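Local structure of 3,6-diketocamphane 1,6 monooxygenase (Pseudomonas putida, 4UWM) at residues A[10-15]-A[278-283]; A[284-289]-A[309-314]; A[258-263]-A[270-275]. The protein catalyses the Baeyer-Villiger oxygenation of a diketocamphane to a lactone with reduced FMN and molecular oxygen during bacterial growth on (-)-camphor. All blocks are in the same frame, centred on the assembly; numbering follows the deposited sequence. Where two conformers were deposited one is given.

Interaction 1 of 3, residues A[10-15]-A[278-283]; sequences HPYMRP and GYCFER. With FMN (flavin mononucleotide), chain C.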
loop_
_atom_site.group_PDB
_atom_site.type_symbol
_atom_site.label_atom_id
_atom_site.label_comp_id
_atom_site.label_asym_id
_atom_site.label_seq_id
_atom_site.Cartn_x
_atom_site.Cartn_y
_atom_site.Cartn_z
ATOM N N HIS A 10 -4.614 13.567 9.137
ATOM C CA HIS A 10 -4.379 14.214 7.851
ATOM C C HIS A 10 -3.117 13.860 7.063
ATOM O O HIS A 10 -3.204 13.692 5.843
ATOM C CB HIS A 10 -4.612 15.721 7.889
ATOM C CG HIS A 10 -6.037 16.082 7.683
ATOM N ND1 HIS A 10 -6.904 16.315 8.727
ATOM C CD2 HIS A 10 -6.772 16.186 6.550
ATOM C CE1 HIS A 10 -8.107 16.570 8.245
ATOM N NE2 HIS A 10 -8.054 16.499 6.929
ATOM N N PRO A 11 -1.951 13.796 7.700
ATOM C CA PRO A 11 -1.712 14.261 9.065
ATOM C C PRO A 11 -1.349 15.748 9.049
ATOM O O PRO A 11 -1.451 16.395 7.995
ATOM C CB PRO A 11 -0.503 13.445 9.475
ATOM C CG PRO A 11 0.275 13.343 8.204
ATOM C CD PRO A 11 -0.764 13.157 7.119
ATOM N N TYR A 12 -0.964 16.296 10.202
ATOM C CA TYR A 12 -0.317 17.612 10.224
ATOM C C TYR A 12 1.041 17.457 10.920
ATOM O O TYR A 12 1.161 17.685 12.132
ATOM C CB TYR A 12 -1.180 18.661 10.953
ATOM C CG TYR A 12 -2.463 19.012 10.218
ATOM C CD1 TYR A 12 -2.419 19.710 9.008
ATOM C CD2 TYR A 12 -3.712 18.649 10.725
ATOM C CE1 TYR A 12 -3.583 20.023 8.317
ATOM C CE2 TYR A 12 -4.884 18.966 10.032
ATOM C CZ TYR A 12 -4.803 19.659 8.837
ATOM O OH TYR A 12 -5.932 19.998 8.123
ATOM N N MET A 13 2.029 17.031 10.152
ATOM C CA MET A 13 3.369 16.772 10.668
ATOM C C MET A 13 4.205 18.022 10.467
ATOM O O MET A 13 4.213 18.587 9.370
ATOM C CB MET A 13 4.053 15.608 9.930
ATOM C CG MET A 13 3.394 14.231 10.014
ATOM S SD MET A 13 3.133 13.621 11.705
ATOM C CE MET A 13 4.792 13.297 12.248
ATOM N N ARG A 14 4.952 18.439 11.501
ATOM C CA ARG A 14 5.851 19.602 11.379
ATOM C C ARG A 14 6.785 19.460 10.192
ATOM O O ARG A 14 7.380 18.394 9.987
ATOM C CB ARG A 14 6.706 19.802 12.644
ATOM C CG ARG A 14 5.958 20.256 13.877
ATOM C CD ARG A 14 6.914 20.914 14.871
ATOM N NE ARG A 14 8.020 20.038 15.256
ATOM C CZ ARG A 14 7.952 19.103 16.203
ATOM N NH1 ARG A 14 6.823 18.909 16.870
ATOM N NH2 ARG A 14 9.016 18.348 16.478
ATOM N N PRO A 15 6.948 20.531 9.391
ATOM C CA PRO A 15 7.901 20.443 8.291
ATOM C C PRO A 15 9.279 20.002 8.773
ATOM O O PRO A 15 9.742 20.463 9.816
ATOM C CB PRO A 15 7.932 21.879 7.745
ATOM C CG PRO A 15 6.536 22.332 7.973
ATOM C CD PRO A 15 6.188 21.791 9.335
ATOM N N GLY A 278 -1.583 24.643 18.797
ATOM C CA GLY A 278 -1.383 26.076 18.624
ATOM C C GLY A 278 -0.288 26.394 17.641
ATOM O O GLY A 278 -0.408 27.347 16.881
ATOM N N TYR A 279 0.782 25.593 17.646
ATOM C CA TYR A 279 1.890 25.769 16.701
ATOM C C TYR A 279 1.450 25.624 15.229
ATOM O O TYR A 279 1.782 26.457 14.372
ATOM C CB TYR A 279 3.056 24.800 17.008
ATOM C CG TYR A 279 4.212 24.977 16.057
ATOM C CD1 TYR A 279 5.107 26.043 16.200
ATOM C CD2 TYR A 279 4.388 24.116 14.971
ATOM C CE1 TYR A 279 6.152 26.231 15.303
ATOM C CE2 TYR A 279 5.423 24.297 14.074
ATOM C CZ TYR A 279 6.308 25.352 14.251
ATOM O OH TYR A 279 7.339 25.526 13.367
ATOM N N CYS A 280 0.708 24.554 14.949
ATOM C CA CYS A 280 0.251 24.270 13.579
ATOM C C CYS A 280 -0.685 25.386 13.107
ATOM O O CYS A 280 -0.500 25.955 12.030
ATOM C CB CYS A 280 -0.473 22.926 13.537
ATOM S SG CYS A 280 -1.097 22.500 11.889
ATOM N N PHE A 281 -1.671 25.712 13.937
ATOM C CA PHE A 281 -2.615 26.791 13.622
ATOM C C PHE A 281 -1.953 28.134 13.396
ATOM O O PHE A 281 -2.231 28.788 12.402
ATOM C CB PHE A 281 -3.717 26.894 14.671
ATOM C CG PHE A 281 -4.883 25.992 14.394
ATOM C CD1 PHE A 281 -5.927 26.424 13.588
ATOM C CD2 PHE A 281 -4.919 24.701 14.903
ATOM C CE1 PHE A 281 -7.003 25.597 13.317
ATOM C CE2 PHE A 281 -5.993 23.867 14.633
ATOM C CZ PHE A 281 -7.038 24.317 13.840
ATOM N N GLU A 282 -1.064 28.532 14.301
ATOM C CA GLU A 282 -0.341 29.807 14.175
ATOM C C GLU A 282 0.547 29.873 12.947
ATOM O O GLU A 282 0.572 30.890 12.249
ATOM C CB GLU A 282 0.537 30.030 15.405
ATOM C CG GLU A 282 0.880 31.475 15.687
ATOM C CD GLU A 282 -0.205 32.147 16.488
ATOM O OE1 GLU A 282 -1.197 32.588 15.874
ATOM O OE2 GLU A 282 -0.077 32.198 17.729
ATOM N N ARG A 283 1.298 28.803 12.684
ATOM C CA ARG A 283 2.266 28.835 11.595
ATOM C C ARG A 283 1.662 28.564 10.227
ATOM O O ARG A 283 2.128 29.109 9.220
ATOM C CB ARG A 283 3.414 27.859 11.844
ATOM C CG ARG A 283 4.465 27.914 10.751
ATOM C CD ARG A 283 5.606 26.939 10.969
ATOM N NE ARG A 283 6.416 26.821 9.760
ATOM C CZ ARG A 283 7.420 25.965 9.604
ATOM N NH1 ARG A 283 7.762 25.137 10.592
ATOM N NH2 ARG A 283 8.090 25.954 8.462
HETATM N N1 FMN C . -11.049 16.216 1.895
HETATM C C2 FMN C . -10.928 14.890 2.193
HETATM O O2 FMN C . -11.268 14.037 1.346
HETATM N N3 FMN C . -10.458 14.451 3.375
HETATM C C4 FMN C . -10.074 15.289 4.346
HETATM O O4 FMN C . -9.647 14.827 5.425
HETATM C C4A FMN C . -10.168 16.757 4.108
HETATM N N5 FMN C . -9.794 17.667 5.036
HETATM C C5A FMN C . -9.887 19.000 4.801
HETATM C C6 FMN C . -9.496 19.911 5.786
HETATM C C7 FMN C . -9.585 21.285 5.562
HETATM C C7M FMN C . -9.157 22.253 6.638
HETATM C C8 FMN C . -10.106 21.777 4.253
HETATM C C8M FMN C . -10.223 23.247 3.956
HETATM C C9 FMN C . -10.497 20.871 3.271
HETATM C C9A FMN C . -10.412 19.498 3.490
HETATM N N10 FMN C . -10.815 18.569 2.494
HETATM C C10 FMN C . -10.696 17.184 2.782
HETATM C "C1'" FMN C . -11.316 19.037 1.188
HETATM C "C2'" FMN C . -12.836 19.079 1.143
HETATM O "O2'" FMN C . -13.329 17.840 1.650
HETATM C "C3'" FMN C . -13.333 19.284 -0.285
HETATM O "O3'" FMN C . -13.528 20.688 -0.502
HETATM C "C4'" FMN C . -14.623 18.497 -0.531
HETATM O "O4'" FMN C . -14.322 17.115 -0.768
HETATM C "C5'" FMN C . -15.459 19.050 -1.679
HETATM O "O5'" FMN C . -16.418 19.904 -1.070
HETATM P P FMN C . -17.721 20.463 -1.813
HETATM O O1P FMN C . -18.239 19.378 -2.702
HETATM O O2P FMN C . -18.594 20.741 -0.626
HETATM O O3P FMN C . -17.209 21.678 -2.535
HETATM O O HOH W 1 9.264 22.864 11.250
#
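Tyr12 and Cys280 make a sulfur-aromatic contact that shows how a loop beside a flavin can rest on a helix. Cys280 SG lies 4.7 Å from the centroid of the Tyr12 ring and 37° off its normal, an oblique approach that also brings it to 4.0 Å from Tyr12 CB. The thiol gets there because SG stands anti to the backbone N of Cys280 (chi1 179°). Further along the loop, aliphatic carbons lie against flat groups of the helix. In one of the two conformers of Arg14, CD runs to 3.8 Å from Tyr279 CE2, while its guanidinium turns to a salt bridge with Asp353. Pro15 lays its ring over one face of the Arg283 guanidinium, with CD 3.9 Å from NH1.

The polar contacts gather at the two ends. Arg283 is drawn out in a fully extended chain from CG to NE, and its NH1 donates to Tyr279 OH at 2.8 Å, with the hydroxyl oxygen 21° out of the guanidinium plane. A water accepts from the same NH1 and donates to Pro15 O, so that it ties the helix to the loop backbone. The charge of Arg283 is also met by Glu181 of the second subunit through NH2. At the other end His10 NE2 donates to FMN N5 at 2.8 Å. Behind it, Glu347 hydrogen-bonds to ND1, and the hydroxyl oxygen of Tyr12 sits over the centre of the imidazole, 3.8 Å above its plane. Tyr12 thus touches Cys280 nearest its root, and Tyr284 and Leu285 of the same helix also touch it.

The arrangement belongs to the TIM-barrel fold of the bacterial luciferase family: the loop after strand 4-9 supplies an FMN-binding residue of the flavin pocket and packs against helix 276-291.

Interaction 2 of 3, residues A[284-289]-A[309-314]; sequences YLIPIW and ADLEFL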
loop_
_atom_site.group_PDB
_atom_site.type_symbol
_atom_site.label_atom_id
_atom_site.label_comp_id
_atom_site.label_asym_id
_atom_site.label_seq_id
_atom_site.Cartn_x
_atom_site.Cartn_y
_atom_site.Cartn_z
ATOM N N TYR A 284 0.644 27.709 10.192
ATOM C CA TYR A 284 0.201 27.110 8.933
ATOM C C TYR A 284 -1.264 27.401 8.631
ATOM O O TYR A 284 -1.571 28.024 7.621
ATOM C CB TYR A 284 0.466 25.573 8.949
ATOM C CG TYR A 284 -0.024 24.831 7.710
ATOM C CD1 TYR A 284 0.358 25.237 6.434
ATOM C CD2 TYR A 284 -0.834 23.700 7.825
ATOM C CE1 TYR A 284 -0.075 24.559 5.305
ATOM C CE2 TYR A 284 -1.284 23.021 6.697
ATOM C CZ TYR A 284 -0.893 23.454 5.445
ATOM O OH TYR A 284 -1.316 22.790 4.315
ATOM N N LEU A 285 -2.161 26.949 9.502
ATOM C CA LEU A 285 -3.591 26.966 9.186
ATOM C C LEU A 285 -4.254 28.343 9.198
ATOM O O LEU A 285 -5.031 28.663 8.288
ATOM C CB LEU A 285 -4.374 26.007 10.098
ATOM C CG LEU A 285 -4.080 24.512 9.919
ATOM C CD1 LEU A 285 -4.773 23.701 10.996
ATOM C CD2 LEU A 285 -4.480 24.039 8.525
ATOM N N ILE A 286 -3.989 29.132 10.241
ATOM C CA ILE A 286 -4.657 30.430 10.383
ATOM C C ILE A 286 -4.371 31.333 9.187
ATOM O O ILE A 286 -5.324 31.835 8.592
ATOM C CB ILE A 286 -4.412 31.102 11.761
ATOM C CG1 ILE A 286 -5.268 30.412 12.824
ATOM C CG2 ILE A 286 -4.749 32.587 11.724
ATOM C CD1 ILE A 286 -4.767 30.573 14.249
ATOM N N PRO A 287 -3.087 31.501 8.785
ATOM C CA PRO A 287 -2.850 32.365 7.624
ATOM C C PRO A 287 -3.612 31.924 6.365
ATOM O O PRO A 287 -4.050 32.775 5.593
ATOM C CB PRO A 287 -1.341 32.250 7.404
ATOM C CG PRO A 287 -0.792 31.967 8.752
ATOM C CD PRO A 287 -1.811 31.060 9.391
ATOM N N ILE A 288 -3.767 30.608 6.167
ATOM C CA ILE A 288 -4.526 30.079 5.037
ATOM C C ILE A 288 -6.015 30.386 5.204
ATOM O O ILE A 288 -6.640 30.961 4.314
ATOM C CB ILE A 288 -4.314 28.552 4.861
ATOM C CG1 ILE A 288 -2.867 28.246 4.471
ATOM C CG2 ILE A 288 -5.281 27.992 3.825
ATOM C CD1 ILE A 288 -2.567 26.763 4.357
ATOM N N TRP A 289 -6.569 29.999 6.353
ATOM C CA TRP A 289 -7.977 30.196 6.648
ATOM C C TRP A 289 -8.377 31.671 6.537
ATOM O O TRP A 289 -9.446 31.989 6.002
ATOM C CB TRP A 289 -8.317 29.651 8.033
ATOM C CG TRP A 289 -8.300 28.172 8.126
ATOM C CD1 TRP A 289 -7.776 27.296 7.210
ATOM C CD2 TRP A 289 -8.809 27.364 9.203
ATOM N NE1 TRP A 289 -7.940 26.002 7.642
ATOM C CE2 TRP A 289 -8.571 26.012 8.860
ATOM C CE3 TRP A 289 -9.445 27.652 10.422
ATOM C CZ2 TRP A 289 -8.946 24.945 9.689
ATOM C CZ3 TRP A 289 -9.823 26.582 11.251
ATOM C CH2 TRP A 289 -9.577 25.246 10.871
ATOM N N ALA A 309 -10.302 37.217 14.187
ATOM C CA ALA A 309 -10.170 35.778 14.442
ATOM C C ALA A 309 -8.696 35.374 14.509
ATOM O O ALA A 309 -7.992 35.363 13.495
ATOM C CB ALA A 309 -10.907 34.965 13.391
ATOM N N ASP A 310 -8.238 35.067 15.718
ATOM C CA ASP A 310 -6.875 34.600 15.940
ATOM C C ASP A 310 -6.912 33.318 16.772
ATOM O O ASP A 310 -7.986 32.780 17.046
ATOM C CB ASP A 310 -6.026 35.691 16.616
ATOM C CG ASP A 310 -6.582 36.132 17.969
ATOM O OD1 ASP A 310 -7.370 35.394 18.608
ATOM O OD2 ASP A 310 -6.213 37.236 18.406
ATOM N N LEU A 311 -5.743 32.842 17.181
ATOM C CA LEU A 311 -5.635 31.561 17.869
ATOM C C LEU A 311 -6.515 31.490 19.115
ATOM O O LEU A 311 -7.309 30.561 19.262
ATOM C CB LEU A 311 -4.171 31.256 18.214
ATOM C CG LEU A 311 -3.834 29.967 18.963
ATOM C CD1 LEU A 311 -4.444 28.736 18.297
ATOM C CD2 LEU A 311 -2.322 29.832 19.073
ATOM N N GLU A 312 -6.386 32.483 19.996
ATOM C CA GLU A 312 -7.142 32.494 21.240
ATOM C C GLU A 312 -8.647 32.545 21.007
ATOM O O GLU A 312 -9.410 31.903 21.730
ATOM C CB GLU A 312 -6.695 33.651 22.152
ATOM C CG GLU A 312 -7.375 33.652 23.514
ATOM C CD GLU A 312 -6.663 34.507 24.546
ATOM O OE1 GLU A 312 -6.110 35.569 24.181
ATOM O OE2 GLU A 312 -6.661 34.108 25.731
ATOM N N PHE A 313 -9.075 33.287 19.988
ATOM C CA PHE A 313 -10.479 33.270 19.612
ATOM C C PHE A 313 -10.952 31.841 19.302
ATOM O O PHE A 313 -12.002 31.401 19.788
ATOM C CB PHE A 313 -10.758 34.188 18.422
ATOM C CG PHE A 313 -12.079 33.909 17.761
ATOM C CD1 PHE A 313 -13.274 34.271 18.380
ATOM C CD2 PHE A 313 -12.137 33.242 16.538
ATOM C CE1 PHE A 313 -14.498 33.990 17.788
ATOM C CE2 PHE A 313 -13.359 32.960 15.942
ATOM C CZ PHE A 313 -14.541 33.334 16.567
ATOM N N LEU A 314 -10.171 31.133 18.487
ATOM C CA LEU A 314 -10.481 29.751 18.102
ATOM C C LEU A 314 -10.505 28.843 19.325
ATOM O O LEU A 314 -11.449 28.085 19.522
ATOM C CB LEU A 314 -9.477 29.238 17.046
ATOM C CG LEU A 314 -9.496 29.889 15.658
ATOM C CD1 LEU A 314 -8.386 29.336 14.774
ATOM C CD2 LEU A 314 -10.846 29.719 14.969
#
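Ile286 packs against two leucines three residues apart, Leu311 and Leu314. It reaches them by a single branch. CG1 is 3.8 Å from Leu314 CD1, the two side chains meeting tip to tip, and the terminal CD1 goes on to the start of the other helix, 3.8 Å from Leu311 N and 4.1 Å from Leu311 CB. With CG1 set anti to the carbonyl carbon (chi1 -76°), this branch points to the other helix while CG2 is turned elsewhere. The side-chain contacts are apolar and largely buried, but CD1 also lies against main chain at the helix's first turn, at Leu311 N.

That first turn is fixed by Asp310 in the N-cap position. Its OD1 accepts from Phe313 N at 3.0 Å in a nearly straight bond (166°), the donor lying close to the line of the C-O bond. Asp310 O in turn accepts from Leu314 N at 3.1 Å. The carboxylate therefore satisfies an amide that the helix itself cannot, and the same turn places Leu314, whose side chain starts toward Ile286, and brings Leu311 CB beside Ile286 CD1. In helix 276-291, the chain is kinked at Pro287, whose nitrogen has no hydrogen to give to the preceding turn.

Further out, Phe281 touches Ile286 and Leu314 and meets Trp289 edge-to-face. Tyr298 of helix 296-302 packs on Trp289, Phe313 and Leu314, and Met273 of helix 265-274 lies against Leu311. The contact thus joins helices 276-291 and 311-317, with 296-302 and 265-274 beside them, in the segment that leads from strand 254-261 to strand 320-322.

Interaction 3 of 3, residues A[258-263]-A[270-275]; sequences TVFCAD and RLVMEG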
loop_
_atom_site.group_PDB
_atom_site.type_symbol
_atom_site.label_atom_id
_atom_site.label_comp_id
_atom_site.label_asym_id
_atom_site.label_seq_id
_atom_site.Cartn_x
_atom_site.Cartn_y
_atom_site.Cartn_z
ATOM N N THR A 258 -11.341 20.226 16.088
ATOM C CA THR A 258 -10.126 20.312 16.889
ATOM C C THR A 258 -10.560 20.181 18.357
ATOM O O THR A 258 -11.402 20.953 18.828
ATOM C CB THR A 258 -9.412 21.645 16.632
ATOM O OG1 THR A 258 -9.110 21.752 15.237
ATOM C CG2 THR A 258 -8.130 21.762 17.466
ATOM N N VAL A 259 -10.023 19.173 19.044
ATOM C CA VAL A 259 -10.519 18.736 20.347
ATOM C C VAL A 259 -9.343 18.450 21.260
ATOM O O VAL A 259 -8.445 17.690 20.909
ATOM C CB VAL A 259 -11.382 17.448 20.261
ATOM C CG1 VAL A 259 -12.007 17.117 21.607
ATOM C CG2 VAL A 259 -12.472 17.586 19.225
ATOM N N PHE A 260 -9.341 19.072 22.440
ATOM C CA PHE A 260 -8.333 18.750 23.444
ATOM C C PHE A 260 -8.925 18.794 24.854
ATOM O O PHE A 260 -9.639 19.737 25.220
ATOM C CB PHE A 260 -7.097 19.640 23.317
ATOM C CG PHE A 260 -5.926 19.151 24.133
ATOM C CD1 PHE A 260 -5.802 19.492 25.483
ATOM C CD2 PHE A 260 -4.959 18.333 23.565
ATOM C CE1 PHE A 260 -4.732 19.032 26.235
ATOM C CE2 PHE A 260 -3.889 17.867 24.314
ATOM C CZ PHE A 260 -3.773 18.213 25.653
ATOM N N CYS A 261 -8.628 17.747 25.616
ATOM C CA CYS A 261 -9.178 17.565 26.950
ATOM C C CYS A 261 -8.077 17.379 27.995
ATOM O O CYS A 261 -7.087 16.706 27.736
ATOM C CB CYS A 261 -10.098 16.349 26.943
ATOM S SG CYS A 261 -11.286 16.299 28.286
ATOM N N ALA A 262 -8.271 17.980 29.166
ATOM C CA ALA A 262 -7.368 17.815 30.298
ATOM C C ALA A 262 -8.177 17.872 31.602
ATOM O O ALA A 262 -9.412 18.001 31.566
ATOM C CB ALA A 262 -6.279 18.873 30.270
ATOM N N ASP A 263 -7.486 17.763 32.740
ATOM C CA ASP A 263 -8.140 17.774 34.054
ATOM C C ASP A 263 -8.928 19.057 34.330
ATOM O O ASP A 263 -10.039 18.999 34.857
ATOM C CB ASP A 263 -7.128 17.499 35.170
ATOM C CG ASP A 263 -6.710 16.041 35.227
ATOM O OD1 ASP A 263 -7.455 15.191 34.698
ATOM O OD2 ASP A 263 -5.640 15.742 35.798
ATOM N N ARG A 270 -4.092 25.955 27.984
ATOM C CA ARG A 270 -2.654 26.229 27.959
ATOM C C ARG A 270 -1.906 25.229 27.075
ATOM O O ARG A 270 -1.029 25.616 26.308
ATOM C CB ARG A 270 -2.060 26.244 29.369
ATOM C CG ARG A 270 -0.671 26.868 29.433
ATOM C CD ARG A 270 -0.026 26.685 30.801
ATOM N NE ARG A 270 0.120 25.275 31.156
ATOM C CZ ARG A 270 0.978 24.437 30.579
ATOM N NH1 ARG A 270 1.778 24.855 29.603
ATOM N NH2 ARG A 270 1.024 23.173 30.974
ATOM N N LEU A 271 -2.262 23.953 27.179
ATOM C CA LEU A 271 -1.636 22.908 26.373
ATOM C C LEU A 271 -1.880 23.105 24.868
ATOM O O LEU A 271 -0.989 22.852 24.053
ATOM C CB LEU A 271 -2.088 21.521 26.849
ATOM C CG LEU A 271 -1.452 21.027 28.162
ATOM C CD1 LEU A 271 -2.228 19.852 28.737
ATOM C CD2 LEU A 271 0.028 20.690 28.032
ATOM N N VAL A 272 -3.078 23.577 24.526
ATOM C CA VAL A 272 -3.423 23.933 23.150
ATOM C C VAL A 272 -2.621 25.142 22.695
ATOM O O VAL A 272 -1.943 25.090 21.671
ATOM C CB VAL A 272 -4.941 24.223 22.983
ATOM C CG1 VAL A 272 -5.249 24.777 21.595
ATOM C CG2 VAL A 272 -5.773 22.988 23.257
ATOM N N MET A 273 -2.688 26.230 23.461
ATOM C CA MET A 273 -2.005 27.476 23.100
ATOM C C MET A 273 -0.500 27.294 22.960
ATOM O O MET A 273 0.129 27.873 22.061
ATOM C CB MET A 273 -2.262 28.576 24.147
ATOM C CG MET A 273 -3.706 29.012 24.322
ATOM S SD MET A 273 -4.421 29.869 22.916
ATOM C CE MET A 273 -3.406 31.342 22.803
ATOM N N GLU A 274 0.082 26.509 23.855
ATOM C CA GLU A 274 1.533 26.383 23.928
ATOM C C GLU A 274 2.080 25.121 23.267
ATOM O O GLU A 274 3.296 24.973 23.155
ATOM C CB GLU A 274 1.998 26.472 25.394
ATOM C CG GLU A 274 1.900 27.874 25.993
ATOM C CD GLU A 274 2.302 27.954 27.465
ATOM O OE1 GLU A 274 2.908 27.003 27.999
ATOM O OE2 GLU A 274 2.009 28.990 28.100
ATOM N N GLY A 275 1.198 24.224 22.818
ATOM C CA GLY A 275 1.640 22.950 22.236
ATOM C C GLY A 275 1.539 22.814 20.714
ATOM O O GLY A 275 1.397 23.812 20.007
#
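Leu271 and Val272, the two residues that grip Phe260, sit in a helical turn closed by the bond from Glu274 N to Arg270 O, 2.8 Å long. In one conformer of Arg270 its NH1 also forms a salt bridge with Glu274 OE1 on the outer side of the same turn.

Across the contact everything is apolar. Phe260 has CG anti to its own nitrogen (chi1 -168°), which brings the ring alongside the helix and lets it use two different parts. Its root meets the valine: Phe260 CB lies 3.6 Å from Val272 CG2, and that methyl approaches the ring obliquely as the two side chains run antiparallel alongside one another. Its far rim meets the leucine. Leu271 CD1 comes up at the ring edge, near the ring plane, at 3.6 Å from Phe260 CE1, and Leu271 CB is 3.7 Å from the same CE1. The leucine is thus lodged against the CE1-CZ side, and its CD1 also reaches Ala262 CB at a looser 4.4 Å.

Truncation of Phe260 to alanine is likely to leave Leu271 without the ring edge it rests on and open a gap between strand and helix.

More side chains close round the ring: Ile277 of helix 276-291 and Trp358 and Ser361 of helix 356-369 also touch Phe260. Its backbone is hydrogen-bonded to Leu320 and Gly322, which pairs the strand with 320-322 in the parallel sheet. Val272 and Met273 pack in turn on helix 311-317. Far from the annotated sites, the contact folds helix 265-274 back on strand 254-261 of the barrel immediately before it in the chain.

The three contacts lie on one side of the chain's centre, their own centres 12 to 15 Å apart, and Phe281 links them. Its backbone O is 2.8 Å from Ile286 N, a probable hydrogen bond that carries helix 276-291 from interaction 1 into interaction 2, and its ring CZ is 3.6 Å from Thr258 OG1 of interaction 3. Interactions 2 and 3 pack where Glu312 CB lies 4.1 Å from Met273 CE. Only interaction 1 reaches the flavin directly, through His10; the side chain of Leu314 in interaction 2 stays about 11 Å from FMN at the nearest atoms, and interaction 3 is remote from it. Interactions 1 and 2 also touch the second subunit.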